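Local coordinates for LRR receptor-like serine/threonine-protein kinase RGI3 (Arabidopsis thaliana, PDB 5HZ0) that acts as a plant plasma-membrane receptor whose extracellular leucine-rich-repeat domain, held in this chain, binds RGF peptide hormones that maintain the root stem cell niche, at residues Y401-N406 against N425-S430; G436-A441 against G464-K469; E449-H454 against K469-I474; F473-D478 against K497-K502; P487-L492 against S514-L519. The protein carries 5 engineered substitutions. All blocks are in the same frame, centred on the assembly; numbering follows the deposited sequence.

Interaction 1 (Y401-N406 against N425-S430); sequences YRLRLN and NFVDIS
Arg404 and Asp428 meet across two adjacent parallel strands, from neighbouring coils of the leucine-rich-repeat solenoid, NH2 forming a salt bridge to OD2 with guanidinium and carboxylate planes nearly coplanar; the modelled separation is too short to be trusted in detail. The Asn406 amide stacks on the same carboxylate, the planes 10° apart, while its OD1 takes a weak hydrogen bond from Arg404 NE. Two residues earlier, on the same face, Arg402 runs extended, CG anti to the backbone N (chi1 174°), and brings its guanidinium over Phe426, tilted 39° to the ring with NH2 foremost above the centre; CZ is 4.0 Å from the ring centroid, a cation-pi pair. Tyr401 receives Asn425 CB over one ring face, 3.5 Å from CZ.

Below, backbone bonds hold the register, such as Leu403 N to Phe426 O at 2.9 Å. Leu403 and Val427 turn their branches to the buried face, where aliphatic groups belong. Asp428 is fixed by an Asx turn, OD1 accepting from Ser430 N at 3.1 Å and from Ser430 OG at 2.7 Å. An alanine in place of Asp428 would probably leave Arg404 NH2 without its carboxylate and the guanidinium held less firmly, and Ser430 N and OG without their shared acceptor.

Further out, Phe450 stacks on Phe426. Arg402, Leu403 and Arg404 belong to the small-peptide recognition motif, and NH1 of each arginine makes a salt bridge to the backbone of the bound peptide. An aromatic face steadies one guanidinium and an acid the other, which probably presents both charges to the hormone in a fixed orientation.

Interaction 2 (G436-A441 against G464-K469); sequences GSIPPA and GTTLPK
Thr466 brings its methyl against Ile438, Pro439 and Pro440 because chi1 of -49° sets OG1 beside the backbone N and leaves CG2 anti to it. Ile438 does likewise (chi1 -67°), its own CG2 anti to the backbone N, and the two methyls come within 4.1 Å as the side chains cross. Thr466 CG2 makes most of the contact: it lies 3.4 Å from Ile438 O and also touches Pro439 O and Pro440 CA, pressed against the backbone of the neighbouring coil. No hydrogen bond crosses between the two segments, and the surface buried is small, 180 Å².

The Gly-Ser-Ile-Pro sequence of 436-439 is the GxIP signature of plant-specific leucine-rich repeats, which in such repeats follows the strand and leads into the outer turn. Ile438 therefore faces the core, where it also meets Leu453 and Phe476, while Pro439 packs on Ile414 of the preceding coil. On the other side, residues 464-466 have helical backbone angles, in a region whose first two residues are poorly ordered. Pro440 opens a 3-10 turn, a place that suits proline because its ring favours the required phi and no N-H is wasted; its carbonyl is taken by Ser443 OG.

Interaction 3 (E449-H454 against K469-I474); sequences EFLDLH and KSLKFI
Glu449 O accepts two backbone hydrogen bonds from across the contact, from Phe473 N at 2.9 Å and from Lys472 N at 2.8 Å, and the pairing continues with Leu451 N to Phe473 O at 2.9 Å.

The aromatic contribution is an offset stack of Phe450 on Phe473. Both have CG anti to the backbone N, which sends the two rings out from equivalent positions of paired strands; they stack with centroids 4.3 Å apart and planes 7° apart, CE2 of Phe450 over the rim of Phe473 near CD1. Phe426 stacks with Phe450 as well, so an alanine in place of Phe450 would probably break the aromatic column, leaving Phe473 without this stacking partner and less restrained in its rotation.

Apolar packing occupies the opposite face, where Leu471 CD2 reaches Leu451 CB at 3.8 Å, branched aliphatics suiting the buried core.

Charge appears at the margin. Glu449 and Lys472 run side by side, but OE2 to NZ is a long salt bridge of 3.7 Å; Glu449 OE1 is hydrogen-bonded to Asn425 ND2.

Short parallel strands in register with leucines inward mark the inner, concave surface of a leucine-rich-repeat solenoid; the phenylalanine stack is a feature of this stretch.

Interaction 4 (F473-D478 against K497-K502); sequences FIDFSD and KLNLAK
Two neighbouring coils of the leucine-rich-repeat solenoid meet here, strands 473-475 and 497-499 running parallel, their axes 4.8 Å apart, with the turns that follow them also joined. Ile474 N bonds to Lys497 O and Asn499 N to Ile474 O, and the pairing extends past the strands through Phe476 N to Asn499 O and Asp478 N to Ala501 O at 2.8 Å. On the buried face Ile474 CG2 meets Leu498 CD1 at 3.6 Å, and the same methyl sits over the centre of the Phe476 ring. Phe476 CD2 also meets Leu500 CD2, at 3.8 Å. On the other face, the aliphatic part of Lys497, through CB and CD, lies against Phe473 CD2.

Asp475 and Asn499 occupy equivalent places and do equivalent work: each closes an Asx turn, Asp475 OD1 accepting from Ser477 N at 3.1 Å and Asn499 OD1 from Ala501 N at 3.0 Å. Ser477 OG adds a second donor to Asp475 OD1, at 2.6 Å.

At the far end Asp478 OD1 lies 4.1 Å from Lys502 NZ, beyond a salt bridge, and OD2 is taken by Thr455 OG1. Asp475 OD1 and Asn499 OD1 are thus satisfied within their own turns, while the opposing charges at the rim probably attract only weakly.

Interaction 5 (P487-L492 against S514-L519); sequences PGIGLL and STCRSL
A 3-10 turn over 487-491, held by bonds such as Gly490 N to Pro487 O at 2.9 Å, brings Gly490 CA to 5.2 Å from Thr515 CA, where a second short 3-10 segment ends. Thr515 OG1 stands 2.9 Å from Gly490 O and can hydrogen-bond to it, though Glu512 O is also within reach of its one proton. The hydroxyl is also close to Gly490 CA, 3.4 Å away. Glycine suits this place because a side-chain carbon on Gly490 would run into OG1.

These turns form the outer, convex side of the leucine-rich-repeat solenoid, where successive coils have no strand pairing to join them here and touch through single side chains instead. Cys516 is the chief of these. Its SG, anti to its own carbonyl carbon (chi1 -59°), enters beside the turn and lies 3.3 Å from Ile489 O, with Leu492 O a little farther off. Ile489 CD1 is 3.6 Å from the same SG. A small side chain with a weakly polar sulfur fits such a spot, able to sit against both carbonyl oxygens and a methyl. Ile489, which offers that methyl, packs against Ile513 too. Beyond Cys516 the chain makes a type I beta turn to Leu519, tied to its neighbours where Ser518 OG bonds to Thr493 O and where Ser542 OG meets the carbonyl oxygens of Arg517 and Leu519.

Interactions 1, 3 and 4 follow one another along the concave strand face: the centres of interactions 1 and 3 are 10 Å apart, and those of interactions 3 and 4 are 9 Å apart. Interaction 1 joins interaction 3 through Asn425 O to Glu449 N at 2.8 Å; interactions 3 and 4 share Phe473 and Ile474. Interaction 1 carries the arginines whose NH1 atoms bind the peptide backbone, and interaction 5 lies 23 Å from it, centre to centre. Interactions 2 and 5 lie behind, toward the convex side: Ile438 and Leu467 of interaction 2 pack on Phe476 of interaction 4, and Ile489 CD1 of interaction 5 reaches Leu498 CD2 at 3.7 Å. A bound N-acetylglucosamine comes about 4 Å from the Ala501 side chain.

Interaction 1 (Y401-N406 against N425-S430)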
# COMPACT_ATOMS: atom_id res chain seq x y z
N TYR A 401 9.89 -4.62 14.55
CA TYR A 401 10.08 -3.29 13.99
C TYR A 401 8.91 -2.37 14.39
O TYR A 401 9.11 -1.31 15.00
CB TYR A 401 10.17 -3.40 12.48
CG TYR A 401 10.55 -2.11 11.79
CD1 TYR A 401 11.88 -1.73 11.68
CD2 TYR A 401 9.59 -1.27 11.25
CE1 TYR A 401 12.25 -0.57 11.05
CE2 TYR A 401 9.95 -0.10 10.60
CZ TYR A 401 11.29 0.25 10.52
OH TYR A 401 11.67 1.41 9.89
N ARG A 402 7.71 -2.77 13.99
CA ARG A 402 6.47 -2.04 14.25
C ARG A 402 5.56 -2.80 15.20
O ARG A 402 5.11 -3.91 14.91
CB ARG A 402 5.77 -1.76 12.92
CG ARG A 402 4.38 -1.12 13.01
CD ARG A 402 3.90 -0.79 11.61
NE ARG A 402 2.71 0.03 11.63
CZ ARG A 402 2.71 1.34 11.78
NH1 ARG A 402 1.57 2.01 11.78
NH2 ARG A 402 3.87 1.98 11.93
N LEU A 403 5.29 -2.18 16.35
CA LEU A 403 4.47 -2.76 17.39
C LEU A 403 3.27 -1.86 17.73
O LEU A 403 3.45 -0.70 18.16
CB LEU A 403 5.30 -2.97 18.66
CG LEU A 403 4.51 -3.62 19.81
CD1 LEU A 403 4.10 -5.05 19.45
CD2 LEU A 403 5.28 -3.60 21.13
N ARG A 404 2.05 -2.35 17.51
CA ARG A 404 0.88 -1.56 17.90
C ARG A 404 -0.09 -2.38 18.73
O ARG A 404 -0.75 -3.30 18.21
CB ARG A 404 0.21 -1.01 16.65
CG ARG A 404 1.16 -0.23 15.76
CD ARG A 404 0.39 0.67 14.84
NE ARG A 404 -0.34 1.67 15.62
CZ ARG A 404 -1.17 2.57 15.10
NH1 ARG A 404 -1.38 2.61 13.79
NH2 ARG A 404 -1.79 3.43 15.91
N LEU A 405 -0.12 -2.07 20.02
CA LEU A 405 -1.01 -2.70 21.00
C LEU A 405 -2.16 -1.81 21.45
O LEU A 405 -2.92 -2.16 22.35
CB LEU A 405 -0.22 -3.23 22.20
CG LEU A 405 0.89 -4.24 21.89
CD1 LEU A 405 1.48 -4.79 23.18
CD2 LEU A 405 0.39 -5.35 21.01
N ASN A 406 -2.25 -0.63 20.84
CA ASN A 406 -3.18 0.42 21.26
C ASN A 406 -4.67 0.07 21.16
O ASN A 406 -5.07 -0.68 20.28
CB ASN A 406 -2.85 1.74 20.55
CG ASN A 406 -2.87 1.61 19.05
OD1 ASN A 406 -1.92 1.13 18.44
ND2 ASN A 406 -3.96 2.06 18.43
N ASN A 425 11.22 0.28 15.76
CA ASN A 425 11.10 1.63 15.25
C ASN A 425 9.95 2.42 15.83
O ASN A 425 10.07 3.59 16.17
CB ASN A 425 10.99 1.61 13.74
CG ASN A 425 10.97 2.99 13.16
OD1 ASN A 425 9.94 3.46 12.69
ND2 ASN A 425 12.11 3.66 13.22
N PHE A 426 8.81 1.74 15.91
CA PHE A 426 7.52 2.36 16.05
C PHE A 426 6.77 1.54 17.09
O PHE A 426 6.57 0.34 16.92
CB PHE A 426 6.77 2.30 14.72
CG PHE A 426 5.44 2.97 14.74
CD1 PHE A 426 4.36 2.37 15.37
CD2 PHE A 426 5.25 4.21 14.12
CE1 PHE A 426 3.12 3.00 15.41
CE2 PHE A 426 4.01 4.83 14.14
CZ PHE A 426 2.95 4.22 14.78
N VAL A 427 6.34 2.21 18.15
CA VAL A 427 5.61 1.56 19.22
C VAL A 427 4.38 2.41 19.65
O VAL A 427 4.51 3.57 20.07
CB VAL A 427 6.58 1.27 20.40
CG1 VAL A 427 7.26 2.51 20.79
CG2 VAL A 427 5.86 0.68 21.56
N ASP A 428 3.20 1.83 19.52
CA ASP A 428 1.97 2.47 19.96
C ASP A 428 1.29 1.55 20.98
O ASP A 428 0.77 0.48 20.62
CB ASP A 428 1.06 2.69 18.75
CG ASP A 428 -0.14 3.55 19.07
OD1 ASP A 428 -0.28 3.89 20.27
OD2 ASP A 428 -0.93 3.88 18.15
N ILE A 429 1.36 1.95 22.25
CA ILE A 429 0.61 1.35 23.38
C ILE A 429 -0.56 2.20 23.95
O ILE A 429 -1.09 1.93 25.05
CB ILE A 429 1.55 0.68 24.44
CG1 ILE A 429 2.69 -0.08 23.73
CG2 ILE A 429 0.75 -0.24 25.39
CD1 ILE A 429 3.93 -0.23 24.64
N SER A 430 -0.92 3.27 23.25
CA SER A 430 -1.89 4.21 23.78
C SER A 430 -3.24 3.54 24.05
O SER A 430 -3.52 2.45 23.54
CB SER A 430 -2.08 5.39 22.83
OG SER A 430 -2.41 4.94 21.54

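Interaction 2 (G436-A441 against G464-K469)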
# COMPACT_ATOMS: atom_id res chain seq x y z
N GLY A 436 2.49 2.43 36.61
CA GLY A 436 3.87 2.65 36.97
C GLY A 436 4.61 3.59 36.05
O GLY A 436 4.02 4.30 35.25
N SER A 437 5.92 3.61 36.20
CA SER A 437 6.79 4.47 35.42
C SER A 437 7.08 3.97 34.02
O SER A 437 6.87 2.80 33.70
CB SER A 437 8.10 4.72 36.16
OG SER A 437 7.84 5.42 37.37
N ILE A 438 7.51 4.90 33.17
CA ILE A 438 8.15 4.53 31.92
C ILE A 438 9.55 4.01 32.29
O ILE A 438 10.37 4.75 32.87
CB ILE A 438 8.26 5.75 31.00
CG1 ILE A 438 6.86 6.19 30.55
CG2 ILE A 438 9.10 5.43 29.78
CD1 ILE A 438 6.79 7.66 30.10
N PRO A 439 9.83 2.73 31.97
CA PRO A 439 11.09 2.07 32.36
C PRO A 439 12.33 2.72 31.74
O PRO A 439 12.35 2.92 30.53
CB PRO A 439 10.92 0.64 31.82
CG PRO A 439 9.91 0.75 30.72
CD PRO A 439 8.99 1.89 31.10
N PRO A 440 13.33 3.04 32.57
CA PRO A 440 14.59 3.65 32.12
C PRO A 440 15.25 2.83 31.02
O PRO A 440 15.88 3.38 30.10
CB PRO A 440 15.47 3.63 33.38
CG PRO A 440 14.52 3.64 34.49
CD PRO A 440 13.26 2.96 34.04
N ALA A 441 15.09 1.51 31.11
CA ALA A 441 15.71 0.59 30.16
C ALA A 441 15.24 0.80 28.72
O ALA A 441 15.88 0.32 27.78
CB ALA A 441 15.48 -0.84 30.58
N GLY A 464 15.48 12.51 31.04
CA GLY A 464 16.16 12.48 29.76
C GLY A 464 16.89 11.17 29.52
O GLY A 464 16.92 10.68 28.39
N THR A 465 17.48 10.61 30.57
CA THR A 465 18.20 9.33 30.49
C THR A 465 17.27 8.17 30.19
O THR A 465 17.71 7.09 29.79
CB THR A 465 18.89 8.99 31.83
OG1 THR A 465 18.00 9.30 32.91
CG2 THR A 465 20.19 9.76 31.98
N THR A 466 15.99 8.41 30.39
CA THR A 466 14.99 7.38 30.26
C THR A 466 14.60 7.17 28.80
O THR A 466 14.00 6.16 28.46
CB THR A 466 13.74 7.73 31.11
OG1 THR A 466 14.17 8.09 32.43
CG2 THR A 466 12.78 6.55 31.20
N LEU A 467 14.98 8.10 27.92
CA LEU A 467 14.52 8.03 26.53
C LEU A 467 15.64 8.00 25.48
O LEU A 467 16.64 8.69 25.62
CB LEU A 467 13.54 9.16 26.25
CG LEU A 467 12.20 9.08 27.01
CD1 LEU A 467 11.29 10.29 26.71
CD2 LEU A 467 11.48 7.76 26.72
N PRO A 468 15.46 7.20 24.42
CA PRO A 468 16.47 7.11 23.35
C PRO A 468 16.52 8.36 22.48
O PRO A 468 15.48 8.92 22.15
CB PRO A 468 16.02 5.90 22.52
CG PRO A 468 14.62 5.67 22.88
CD PRO A 468 14.45 6.14 24.30
N LYS A 469 17.72 8.75 22.08
CA LYS A 469 17.94 10.05 21.44
C LYS A 469 17.56 10.05 19.96
O LYS A 469 17.67 11.07 19.28
CB LYS A 469 19.39 10.49 21.64
CG LYS A 469 19.80 10.59 23.11
CD LYS A 469 21.14 11.31 23.23
CE LYS A 469 21.72 11.22 24.64
NZ LYS A 469 22.94 12.06 24.76

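Interaction 3 (E449-H454 against K469-I474)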
# COMPACT_ATOMS: atom_id res chain seq x y z
N GLU A 449 11.96 5.51 16.79
CA GLU A 449 11.55 6.85 16.36
C GLU A 449 10.16 7.33 16.76
O GLU A 449 9.92 8.52 16.78
CB GLU A 449 11.74 6.97 14.85
CG GLU A 449 13.14 6.66 14.44
CD GLU A 449 13.38 6.91 12.98
OE1 GLU A 449 12.57 6.44 12.15
OE2 GLU A 449 14.39 7.58 12.67
N PHE A 450 9.27 6.42 17.13
CA PHE A 450 7.89 6.79 17.39
C PHE A 450 7.42 6.10 18.65
O PHE A 450 7.35 4.88 18.68
CB PHE A 450 6.99 6.38 16.21
CG PHE A 450 5.51 6.68 16.42
CD1 PHE A 450 4.74 5.91 17.27
CD2 PHE A 450 4.89 7.72 15.72
CE1 PHE A 450 3.38 6.17 17.45
CE2 PHE A 450 3.52 7.98 15.89
CZ PHE A 450 2.77 7.20 16.75
N LEU A 451 7.08 6.89 19.67
CA LEU A 451 6.64 6.34 20.93
C LEU A 451 5.32 7.01 21.36
O LEU A 451 5.30 8.19 21.78
CB LEU A 451 7.74 6.56 21.98
CG LEU A 451 7.45 6.07 23.38
CD1 LEU A 451 7.07 4.60 23.39
CD2 LEU A 451 8.64 6.34 24.29
N ASP A 452 4.24 6.24 21.30
CA ASP A 452 2.93 6.73 21.68
C ASP A 452 2.42 5.95 22.89
O ASP A 452 1.98 4.80 22.77
CB ASP A 452 1.98 6.50 20.50
CG ASP A 452 0.71 7.35 20.57
OD1 ASP A 452 0.36 7.89 21.66
OD2 ASP A 452 0.06 7.46 19.51
N LEU A 453 2.47 6.58 24.06
CA LEU A 453 1.90 6.04 25.31
C LEU A 453 0.56 6.67 25.81
O LEU A 453 0.14 6.41 26.94
CB LEU A 453 2.96 6.03 26.42
CG LEU A 453 4.27 5.30 26.09
CD1 LEU A 453 5.20 5.19 27.31
CD2 LEU A 453 4.01 3.94 25.48
N HIS A 454 -0.07 7.53 25.01
CA HIS A 454 -1.18 8.35 25.51
C HIS A 454 -2.41 7.60 26.05
O HIS A 454 -2.70 6.49 25.62
CB HIS A 454 -1.58 9.46 24.51
CG HIS A 454 -2.48 9.01 23.40
ND1 HIS A 454 -2.03 8.80 22.11
CD2 HIS A 454 -3.81 8.76 23.38
CE1 HIS A 454 -3.04 8.43 21.35
NE2 HIS A 454 -4.14 8.40 22.09
N LYS A 469 17.72 8.75 22.08
CA LYS A 469 17.94 10.05 21.44
C LYS A 469 17.56 10.05 19.96
O LYS A 469 17.67 11.07 19.28
CB LYS A 469 19.39 10.49 21.64
CG LYS A 469 19.80 10.59 23.11
CD LYS A 469 21.14 11.31 23.23
CE LYS A 469 21.72 11.22 24.64
NZ LYS A 469 22.94 12.06 24.76
N SER A 470 17.13 8.90 19.47
CA SER A 470 16.69 8.78 18.08
C SER A 470 15.22 9.11 17.90
O SER A 470 14.72 9.10 16.77
CB SER A 470 16.95 7.35 17.59
OG SER A 470 16.25 6.42 18.40
N LEU A 471 14.53 9.39 19.02
CA LEU A 471 13.09 9.72 19.02
C LEU A 471 12.70 10.92 18.15
O LEU A 471 13.33 11.96 18.14
CB LEU A 471 12.54 9.87 20.45
CG LEU A 471 12.10 8.50 21.02
CD1 LEU A 471 11.88 8.50 22.52
CD2 LEU A 471 10.88 7.98 20.27
N LYS A 472 11.64 10.71 17.38
CA LYS A 472 11.08 11.70 16.49
C LYS A 472 9.74 12.14 17.08
O LYS A 472 9.47 13.35 17.25
CB LYS A 472 10.92 11.14 15.08
CG LYS A 472 12.23 11.03 14.27
CD LYS A 472 11.91 10.99 12.78
CE LYS A 472 13.02 10.34 11.97
NZ LYS A 472 14.24 11.18 11.97
N PHE A 473 8.88 11.14 17.31
CA PHE A 473 7.54 11.38 17.84
C PHE A 473 7.40 10.90 19.29
O PHE A 473 7.73 9.76 19.61
CB PHE A 473 6.51 10.69 16.92
CG PHE A 473 5.07 10.92 17.32
CD1 PHE A 473 4.48 10.16 18.33
CD2 PHE A 473 4.30 11.89 16.68
CE1 PHE A 473 3.16 10.36 18.69
CE2 PHE A 473 2.98 12.09 17.04
CZ PHE A 473 2.41 11.32 18.05
N ILE A 474 6.89 11.77 20.16
CA ILE A 474 6.58 11.39 21.54
C ILE A 474 5.18 11.83 21.93
O ILE A 474 4.89 13.01 21.87
CB ILE A 474 7.57 12.01 22.54
CG1 ILE A 474 8.97 11.43 22.35
CG2 ILE A 474 7.11 11.78 23.98
CD1 ILE A 474 9.96 12.01 23.33

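Interaction 4 (F473-D478 against K497-K502)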
# COMPACT_ATOMS: atom_id res chain seq x y z
N PHE A 473 8.88 11.14 17.31
CA PHE A 473 7.54 11.38 17.84
C PHE A 473 7.40 10.90 19.29
O PHE A 473 7.73 9.76 19.61
CB PHE A 473 6.51 10.69 16.92
CG PHE A 473 5.07 10.92 17.32
CD1 PHE A 473 4.48 10.16 18.33
CD2 PHE A 473 4.30 11.89 16.68
CE1 PHE A 473 3.16 10.36 18.69
CE2 PHE A 473 2.98 12.09 17.04
CZ PHE A 473 2.41 11.32 18.05
N ILE A 474 6.89 11.77 20.16
CA ILE A 474 6.58 11.39 21.54
C ILE A 474 5.18 11.83 21.93
O ILE A 474 4.89 13.01 21.87
CB ILE A 474 7.57 12.01 22.54
CG1 ILE A 474 8.97 11.43 22.35
CG2 ILE A 474 7.11 11.78 23.98
CD1 ILE A 474 9.96 12.01 23.33
N ASP A 475 4.31 10.90 22.32
CA ASP A 475 3.03 11.28 22.89
C ASP A 475 2.80 10.56 24.22
O ASP A 475 2.47 9.38 24.24
CB ASP A 475 1.92 10.92 21.89
CG ASP A 475 0.59 11.59 22.21
OD1 ASP A 475 0.44 12.13 23.33
OD2 ASP A 475 -0.32 11.57 21.34
N PHE A 476 2.95 11.29 25.32
CA PHE A 476 2.66 10.81 26.68
C PHE A 476 1.36 11.38 27.25
O PHE A 476 1.08 11.28 28.44
CB PHE A 476 3.84 11.04 27.64
CG PHE A 476 5.12 10.35 27.21
CD1 PHE A 476 5.09 9.29 26.31
CD2 PHE A 476 6.34 10.75 27.73
CE1 PHE A 476 6.26 8.67 25.92
CE2 PHE A 476 7.50 10.13 27.34
CZ PHE A 476 7.47 9.08 26.44
N SER A 477 0.59 12.05 26.41
CA SER A 477 -0.58 12.77 26.89
C SER A 477 -1.60 11.88 27.56
O SER A 477 -1.68 10.69 27.31
CB SER A 477 -1.24 13.59 25.76
OG SER A 477 -1.67 12.76 24.71
N ASP A 478 -2.39 12.49 28.45
CA ASP A 478 -3.44 11.80 29.18
C ASP A 478 -2.87 10.68 30.06
O ASP A 478 -3.18 9.51 29.89
CB ASP A 478 -4.48 11.27 28.19
CG ASP A 478 -5.78 10.95 28.84
OD1 ASP A 478 -5.97 11.39 30.00
OD2 ASP A 478 -6.60 10.26 28.20
N LYS A 497 7.84 16.11 17.22
CA LYS A 497 6.54 16.27 17.87
C LYS A 497 6.61 15.77 19.29
O LYS A 497 6.96 14.61 19.51
CB LYS A 497 5.48 15.47 17.12
CG LYS A 497 5.33 15.89 15.69
CD LYS A 497 4.08 15.35 15.06
CE LYS A 497 4.02 15.76 13.61
NZ LYS A 497 2.84 15.13 12.99
N LEU A 498 6.26 16.63 20.24
CA LEU A 498 6.27 16.27 21.65
C LEU A 498 4.94 16.67 22.30
O LEU A 498 4.63 17.85 22.41
CB LEU A 498 7.43 16.95 22.38
CG LEU A 498 7.42 16.79 23.90
CD1 LEU A 498 7.42 15.31 24.25
CD2 LEU A 498 8.58 17.51 24.56
N ASN A 499 4.18 15.68 22.74
CA ASN A 499 2.92 15.92 23.39
C ASN A 499 2.92 15.31 24.79
O ASN A 499 2.90 14.09 24.95
CB ASN A 499 1.82 15.31 22.52
CG ASN A 499 0.42 15.59 23.05
OD1 ASN A 499 0.25 16.10 24.15
ND2 ASN A 499 -0.58 15.21 22.27
N LEU A 500 2.98 16.18 25.79
CA LEU A 500 2.88 15.84 27.21
C LEU A 500 1.55 16.17 27.88
O LEU A 500 1.45 16.13 29.11
CB LEU A 500 4.02 16.47 28.00
CG LEU A 500 5.37 15.98 27.47
CD1 LEU A 500 6.44 16.78 28.14
CD2 LEU A 500 5.53 14.47 27.71
N ALA A 501 0.58 16.56 27.07
CA ALA A 501 -0.64 17.23 27.55
C ALA A 501 -1.49 16.37 28.47
O ALA A 501 -1.45 15.14 28.40
CB ALA A 501 -1.47 17.73 26.37
N LYS A 502 -2.25 17.02 29.35
CA LYS A 502 -3.09 16.33 30.32
C LYS A 502 -2.30 15.40 31.24
O LYS A 502 -2.53 14.18 31.30
CB LYS A 502 -4.24 15.58 29.63
CG LYS A 502 -5.41 15.36 30.55
CD LYS A 502 -6.56 14.66 29.87
CE LYS A 502 -7.83 14.71 30.74
NZ LYS A 502 -7.56 14.42 32.19

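Interaction 5 (P487-L492 against S514-L519)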
# COMPACT_ATOMS: atom_id res chain seq x y z
N PRO A 487 15.64 18.76 32.22
CA PRO A 487 16.46 19.55 31.31
C PRO A 487 16.95 18.69 30.15
O PRO A 487 17.08 19.16 29.01
CB PRO A 487 17.63 20.02 32.20
CG PRO A 487 17.58 19.18 33.42
CD PRO A 487 16.15 18.78 33.60
N GLY A 488 17.16 17.41 30.44
CA GLY A 488 17.67 16.47 29.46
C GLY A 488 16.75 16.24 28.27
O GLY A 488 17.11 15.52 27.34
N ILE A 489 15.57 16.83 28.31
CA ILE A 489 14.69 16.82 27.16
C ILE A 489 15.42 17.48 25.99
O ILE A 489 15.16 17.18 24.83
CB ILE A 489 13.34 17.53 27.48
CG1 ILE A 489 12.26 17.15 26.46
CG2 ILE A 489 13.53 19.05 27.58
CD1 ILE A 489 12.22 18.02 25.23
N GLY A 490 16.35 18.38 26.31
CA GLY A 490 17.15 19.03 25.29
C GLY A 490 18.12 18.10 24.59
O GLY A 490 18.81 18.50 23.67
N LEU A 491 18.18 16.84 25.02
CA LEU A 491 19.06 15.87 24.38
C LEU A 491 18.45 15.23 23.15
O LEU A 491 19.17 14.73 22.29
CB LEU A 491 19.52 14.79 25.37
CG LEU A 491 20.33 15.38 26.53
CD1 LEU A 491 20.81 14.31 27.52
CD2 LEU A 491 21.49 16.20 25.96
N LEU A 492 17.12 15.26 23.03
CA LEU A 492 16.54 14.66 21.84
C LEU A 492 16.43 15.75 20.79
O LEU A 492 15.52 16.57 20.82
CB LEU A 492 15.16 14.08 22.15
CG LEU A 492 14.97 13.48 23.55
CD1 LEU A 492 13.49 13.32 23.86
CD2 LEU A 492 15.67 12.14 23.69
N SER A 514 15.31 24.77 24.25
CA SER A 514 15.84 25.52 23.12
C SER A 514 16.71 24.69 22.17
O SER A 514 16.85 25.05 20.99
CB SER A 514 16.65 26.72 23.62
OG SER A 514 17.65 26.29 24.53
N THR A 515 17.29 23.60 22.67
CA THR A 515 18.14 22.74 21.82
C THR A 515 17.42 21.61 21.10
O THR A 515 18.08 20.74 20.52
CB THR A 515 19.40 22.18 22.53
OG1 THR A 515 19.02 21.44 23.70
CG2 THR A 515 20.34 23.30 22.90
N CYS A 516 16.09 21.58 21.15
CA CYS A 516 15.42 20.63 20.30
C CYS A 516 15.17 21.37 19.00
O CYS A 516 14.17 22.06 18.85
CB CYS A 516 14.08 20.21 20.92
SG CYS A 516 14.19 19.43 22.56
N ARG A 517 16.02 21.12 18.02
CA ARG A 517 16.09 21.99 16.85
C ARG A 517 15.10 21.53 15.80
O ARG A 517 14.85 22.23 14.82
CB ARG A 517 17.50 21.98 16.27
CG ARG A 517 17.75 23.01 15.17
CD ARG A 517 17.83 24.44 15.72
NE ARG A 517 18.66 24.51 16.93
CZ ARG A 517 19.27 25.61 17.37
NH1 ARG A 517 19.17 26.75 16.71
NH2 ARG A 517 19.99 25.55 18.49
N SER A 518 14.57 20.34 15.99
CA SER A 518 13.66 19.76 15.02
C SER A 518 12.19 19.90 15.41
O SER A 518 11.32 19.43 14.70
CB SER A 518 14.03 18.31 14.75
OG SER A 518 15.36 18.23 14.25
N LEU A 519 11.92 20.58 16.52
CA LEU A 519 10.58 20.48 17.10
C LEU A 519 9.57 21.32 16.33
O LEU A 519 9.63 22.55 16.33
CB LEU A 519 10.64 20.97 18.54
CG LEU A 519 9.59 20.42 19.50
CD1 LEU A 519 9.53 18.91 19.39
CD2 LEU A 519 9.94 20.84 20.91